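Local coordinates for protein fatty acid amide hydrolase (Candida albicans, PDB 6KVR) that probably hydrolyses fatty acid amides and other monocarboxylic acid amides to the free acid and ammonia, as an amidase signature family enzyme, at residues Pro53-Val65 against Gly218-Ser230. Residues are numbered along the deposited sequence; the frame is centred on the assembly and turned at random.
Sequences PIDDLIKDQFNAV and GLTKNPFNLLLSS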
loop_
_atom_site.group_PDB
_atom_site.type_symbol
_atom_site.label_atom_id
_atom_site.label_comp_id
_atom_site.label_asym_id
_atom_site.label_seq_id
_atom_site.Cartn_x
_atom_site.Cartn_y
_atom_site.Cartn_z
ATOM N N PRO A 53 12.453 44.196 21.511
ATOM C CA PRO A 53 11.201 43.758 20.886
ATOM C C PRO A 53 11.462 42.643 19.880
ATOM O O PRO A 53 12.531 42.577 19.264
ATOM C CB PRO A 53 10.687 45.032 20.210
ATOM C CG PRO A 53 11.189 46.132 21.111
ATOM C CD PRO A 53 12.550 45.667 21.576
ATOM N N ILE A 54 10.480 41.744 19.737
ATOM C CA ILE A 54 10.702 40.527 18.956
ATOM C C ILE A 54 11.044 40.870 17.506
ATOM O O ILE A 54 11.917 40.241 16.896
ATOM C CB ILE A 54 9.487 39.582 19.062
ATOM C CG1 ILE A 54 9.732 38.281 18.284
ATOM C CG2 ILE A 54 8.214 40.265 18.606
ATOM C CD1 ILE A 54 10.812 37.406 18.913
ATOM N N ASP A 55 10.412 41.902 16.942
ATOM C CA ASP A 55 10.705 42.218 15.548
ATOM C C ASP A 55 12.108 42.796 15.361
ATOM O O ASP A 55 12.690 42.656 14.279
ATOM C CB ASP A 55 9.643 43.160 14.997
ATOM C CG ASP A 55 8.394 42.410 14.581
ATOM O OD1 ASP A 55 7.348 42.555 15.261
ATOM O OD2 ASP A 55 8.484 41.633 13.592
ATOM N N ASP A 56 12.672 43.442 16.384
ATOM C CA ASP A 56 14.087 43.798 16.321
ATOM C C ASP A 56 14.971 42.565 16.419
ATOM O O ASP A 56 15.997 42.472 15.734
ATOM C CB ASP A 56 14.440 44.774 17.437
ATOM C CG ASP A 56 13.795 46.114 17.245
ATOM O OD1 ASP A 56 13.578 46.507 16.076
ATOM O OD2 ASP A 56 13.487 46.759 18.265
ATOM N N LEU A 57 14.610 41.619 17.289
ATOM C CA LEU A 57 15.373 40.382 17.368
ATOM C C LEU A 57 15.333 39.635 16.046
ATOM O O LEU A 57 16.322 38.996 15.658
ATOM C CB LEU A 57 14.842 39.513 18.507
ATOM C CG LEU A 57 15.006 40.129 19.907
ATOM C CD1 LEU A 57 14.452 39.226 21.012
ATOM C CD2 LEU A 57 16.460 40.500 20.190
ATOM N N ILE A 58 14.214 39.732 15.324
ATOM C CA ILE A 58 14.127 39.100 14.012
ATOM C C ILE A 58 15.072 39.782 13.026
ATOM O O ILE A 58 15.865 39.117 12.347
ATOM C CB ILE A 58 12.669 39.093 13.514
ATOM C CG1 ILE A 58 11.857 38.090 14.353
ATOM C CG2 ILE A 58 12.601 38.748 12.021
ATOM C CD1 ILE A 58 10.368 38.134 14.130
ATOM N N LYS A 59 15.036 41.122 12.963
ATOM C CA LYS A 59 15.918 41.831 12.031
ATOM C C LYS A 59 17.378 41.510 12.296
ATOM O O LYS A 59 18.183 41.457 11.361
ATOM C CB LYS A 59 15.697 43.340 12.111
ATOM C CG LYS A 59 14.561 43.847 11.238
ATOM C CD LYS A 59 14.235 45.314 11.514
ATOM C CE LYS A 59 13.036 45.765 10.676
ATOM N NZ LYS A 59 11.831 46.046 11.523
ATOM N N ASP A 60 17.719 41.245 13.548
ATOM C CA ASP A 60 19.085 41.059 14.003
ATOM C C ASP A 60 19.608 39.644 13.812
ATOM O O ASP A 60 20.761 39.377 14.171
ATOM C CB ASP A 60 19.160 41.430 15.478
ATOM C CG ASP A 60 19.489 42.890 15.686
ATOM O OD1 ASP A 60 20.314 43.192 16.575
ATOM O OD2 ASP A 60 18.930 43.735 14.944
ATOM N N GLN A 61 18.798 38.729 13.273
ATOM C CA GLN A 61 19.205 37.329 13.143
ATOM C C GLN A 61 19.591 36.765 14.509
ATOM O O GLN A 61 20.591 36.066 14.652
ATOM C CB GLN A 61 20.348 37.173 12.138
ATOM C CG GLN A 61 20.005 37.757 10.777
ATOM C CD GLN A 61 21.057 37.487 9.711
ATOM O OE1 GLN A 61 21.297 36.337 9.320
ATOM N NE2 GLN A 61 21.684 38.559 9.218
ATOM N N PHE A 62 18.810 37.125 15.525
ATOM C CA PHE A 62 19.038 36.667 16.888
ATOM C C PHE A 62 19.081 35.139 16.944
ATOM O O PHE A 62 18.228 34.465 16.362
ATOM C CB PHE A 62 17.914 37.230 17.773
ATOM C CG PHE A 62 18.121 37.037 19.251
ATOM C CD1 PHE A 62 18.942 37.888 19.967
ATOM C CD2 PHE A 62 17.461 36.022 19.929
ATOM C CE1 PHE A 62 19.116 37.720 21.338
ATOM C CE2 PHE A 62 17.635 35.845 21.290
ATOM C CZ PHE A 62 18.466 36.698 21.998
ATOM N N ASN A 63 20.102 34.590 17.621
ATOM C CA ASN A 63 20.218 33.145 17.842
ATOM C C ASN A 63 19.618 32.852 19.213
ATOM O O ASN A 63 20.293 33.001 20.237
ATOM C CB ASN A 63 21.676 32.692 17.744
ATOM C CG ASN A 63 21.866 31.192 18.013
ATOM O OD1 ASN A 63 21.042 30.538 18.659
ATOM N ND2 ASN A 63 22.976 30.649 17.523
ATOM N N ALA A 64 18.346 32.431 19.237
ATOM C CA ALA A 64 17.679 32.225 20.519
ATOM C C ALA A 64 18.277 31.056 21.291
ATOM O O ALA A 64 18.288 31.075 22.524
ATOM C CB ALA A 64 16.177 32.018 20.319
ATOM N N VAL A 65 18.790 30.041 20.598
ATOM C CA VAL A 65 19.373 28.895 21.299
ATOM C C VAL A 65 20.625 29.316 22.066
ATOM O O VAL A 65 20.844 28.899 23.211
ATOM C CB VAL A 65 19.670 27.761 20.300
ATOM C CG1 VAL A 65 20.455 26.629 20.974
ATOM C CG2 VAL A 65 18.367 27.244 19.695
ATOM N N GLY A 218 0.316 33.726 12.422
ATOM C CA GLY A 218 1.350 34.374 11.613
ATOM C C GLY A 218 2.500 33.436 11.285
ATOM O O GLY A 218 2.283 32.311 10.825
ATOM N N LEU A 219 3.730 33.891 11.516
ATOM C CA LEU A 219 4.931 33.155 11.133
ATOM C C LEU A 219 5.620 32.536 12.342
ATOM O O LEU A 219 5.647 33.114 13.433
ATOM C CB LEU A 219 5.936 34.066 10.415
ATOM C CG LEU A 219 5.463 34.854 9.205
ATOM C CD1 LEU A 219 6.438 36.001 8.874
ATOM C CD2 LEU A 219 5.258 33.911 8.009
ATOM N N THR A 220 6.209 31.366 12.127
ATOM C CA THR A 220 7.054 30.707 13.125
ATOM C C THR A 220 8.510 30.821 12.688
ATOM O O THR A 220 8.815 30.641 11.508
ATOM C CB THR A 220 6.631 29.241 13.300
ATOM O OG1 THR A 220 5.286 29.214 13.795
ATOM C CG2 THR A 220 7.555 28.466 14.268
ATOM N N LYS A 221 9.408 31.128 13.626
ATOM C CA LYS A 221 10.776 31.509 13.288
ATOM C C LYS A 221 11.794 30.458 13.723
ATOM O O LYS A 221 11.552 29.667 14.638
ATOM C CB LYS A 221 11.135 32.863 13.927
ATOM C CG LYS A 221 10.432 34.054 13.274
ATOM C CD LYS A 221 10.723 34.117 11.761
ATOM C CE LYS A 221 10.364 35.496 11.198
ATOM N NZ LYS A 221 10.882 35.686 9.824
ATOM N N ASN A 222 12.971 30.503 13.081
ATOM C CA ASN A 222 14.042 29.527 13.344
ATOM C C ASN A 222 14.725 29.804 14.678
ATOM O O ASN A 222 15.146 30.934 14.930
ATOM C CB ASN A 222 15.085 29.568 12.224
ATOM C CG ASN A 222 16.040 28.387 12.261
ATOM O OD1 ASN A 222 16.643 28.070 13.302
ATOM N ND2 ASN A 222 16.188 27.726 11.120
ATOM N N PRO A 223 14.871 28.806 15.551
ATOM C CA PRO A 223 15.452 29.088 16.874
ATOM C C PRO A 223 16.957 29.391 16.856
ATOM O O PRO A 223 17.470 29.910 17.854
ATOM C CB PRO A 223 15.132 27.811 17.674
ATOM C CG PRO A 223 15.021 26.734 16.653
ATOM C CD PRO A 223 14.443 27.397 15.413
ATOM N N PHE A 224 17.682 29.100 15.774
ATOM C CA PHE A 224 19.107 29.412 15.682
ATOM C C PHE A 224 19.385 30.736 14.978
ATOM O O PHE A 224 20.530 31.206 14.989
ATOM C CB PHE A 224 19.851 28.282 14.953
ATOM C CG PHE A 224 19.983 27.026 15.768
ATOM C CD1 PHE A 224 21.067 26.844 16.619
ATOM C CD2 PHE A 224 19.011 26.033 15.698
ATOM C CE1 PHE A 224 21.187 25.678 17.381
ATOM C CE2 PHE A 224 19.117 24.874 16.454
ATOM C CZ PHE A 224 20.209 24.695 17.297
ATOM N N ASN A 225 18.369 31.338 14.375
ATOM C CA ASN A 225 18.467 32.598 13.658
ATOM C C ASN A 225 17.040 33.052 13.426
ATOM O O ASN A 225 16.370 32.533 12.524
ATOM C CB ASN A 225 19.224 32.427 12.333
ATOM C CG ASN A 225 19.366 33.737 11.549
ATOM O OD1 ASN A 225 18.520 34.623 11.633
ATOM N ND2 ASN A 225 20.445 33.851 10.773
ATOM N N LEU A 226 16.561 33.999 14.236
ATOM C CA LEU A 226 15.153 34.373 14.227
ATOM C C LEU A 226 14.730 35.127 12.975
ATOM O O LEU A 226 13.528 35.359 12.793
ATOM C CB LEU A 226 14.814 35.204 15.461
ATOM C CG LEU A 226 14.709 34.458 16.794
ATOM C CD1 LEU A 226 14.346 35.436 17.923
ATOM C CD2 LEU A 226 13.690 33.337 16.724
ATOM N N LEU A 227 15.656 35.523 12.105
ATOM C CA LEU A 227 15.197 36.041 10.820
ATOM C C LEU A 227 14.651 34.915 9.934
ATOM O O LEU A 227 13.738 35.147 9.126
ATOM C CB LEU A 227 16.324 36.796 10.112
ATOM C CG LEU A 227 16.036 37.323 8.693
ATOM C CD1 LEU A 227 14.948 38.393 8.671
ATOM C CD2 LEU A 227 17.299 37.862 8.050
ATOM N N LEU A 228 15.163 33.691 10.091
ATOM C CA LEU A 228 14.837 32.615 9.160
ATOM C C LEU A 228 13.568 31.868 9.560
ATOM O O LEU A 228 13.144 31.863 10.719
ATOM C CB LEU A 228 15.996 31.620 9.044
ATOM C CG LEU A 228 17.346 32.331 8.859
ATOM C CD1 LEU A 228 18.473 31.320 8.824
ATOM C CD2 LEU A 228 17.335 33.227 7.586
ATOM N N SER A 229 12.963 31.226 8.564
ATOM C CA SER A 229 11.867 30.305 8.813
ATOM C C SER A 229 12.358 29.050 9.529
ATOM O O SER A 229 13.482 28.584 9.321
ATOM C CB SER A 229 11.212 29.909 7.494
ATOM O OG SER A 229 10.510 28.692 7.637
ATOM N N SER A 230 11.492 28.481 10.364
ATOM C CA SER A 230 11.747 27.158 10.924
ATOM C C SER A 230 11.265 26.041 10.008
ATOM O O SER A 230 11.418 24.865 10.360
ATOM C CB SER A 230 11.093 27.024 12.308
ATOM O OG SER A 230 9.683 26.812 12.210
#
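Ile54 reaches Leu226 with the end of its chain, CD1 lying 4.2 Å from Leu226 CD1, and one turn on Leu57 adds its CB to the same methyl. Ile58 straddles the corner that segment 218-230 turns at Leu226-Leu228: CG1 and CG2 both rest on the carbonyl oxygen of Leu226, while CD1 runs on to Lys221 CE, 3.9 Å away. Lys221 crosses it at nearly a right angle and hydrogen-bonds through NZ to Leu227 O and Ser475 OG. Helix 54-59 then ends in a Schellman motif at Gln61, whose amide lies alongside that of Asn225. Asn225 ND2 gives a nearly straight bond (3.0 Å, 167°) to Gln61 OE1, on a lone pair in the carbonyl plane; Gln61 NE2 also binds Ser534 O and Asn225 ND2 Val537 O, while Asn225 OD1 closes an Asx turn onto Leu227 N. Phe62 O takes the backbone N of Leu226 at 2.7 Å, and the Phe62 ring lies beside the leucine. Past Asn63, which caps helix 64-70 through Asp66 N, Val65 N donates to Pro223 O (3.0 Å). Val65 CG2, anti to the carbonyl carbon, sits over the centre of the Phe224 ring, a CH-pi contact 3.9 Å from the centroid. The link between helices 54-59 and 64-70 packs along two successive type I turns that begin at the end of strand 221-222, with Phe117 of helix 100-118 against Ala64 and Leu226, and Tyr243 of helix 235-243 against Ala64 and Val65.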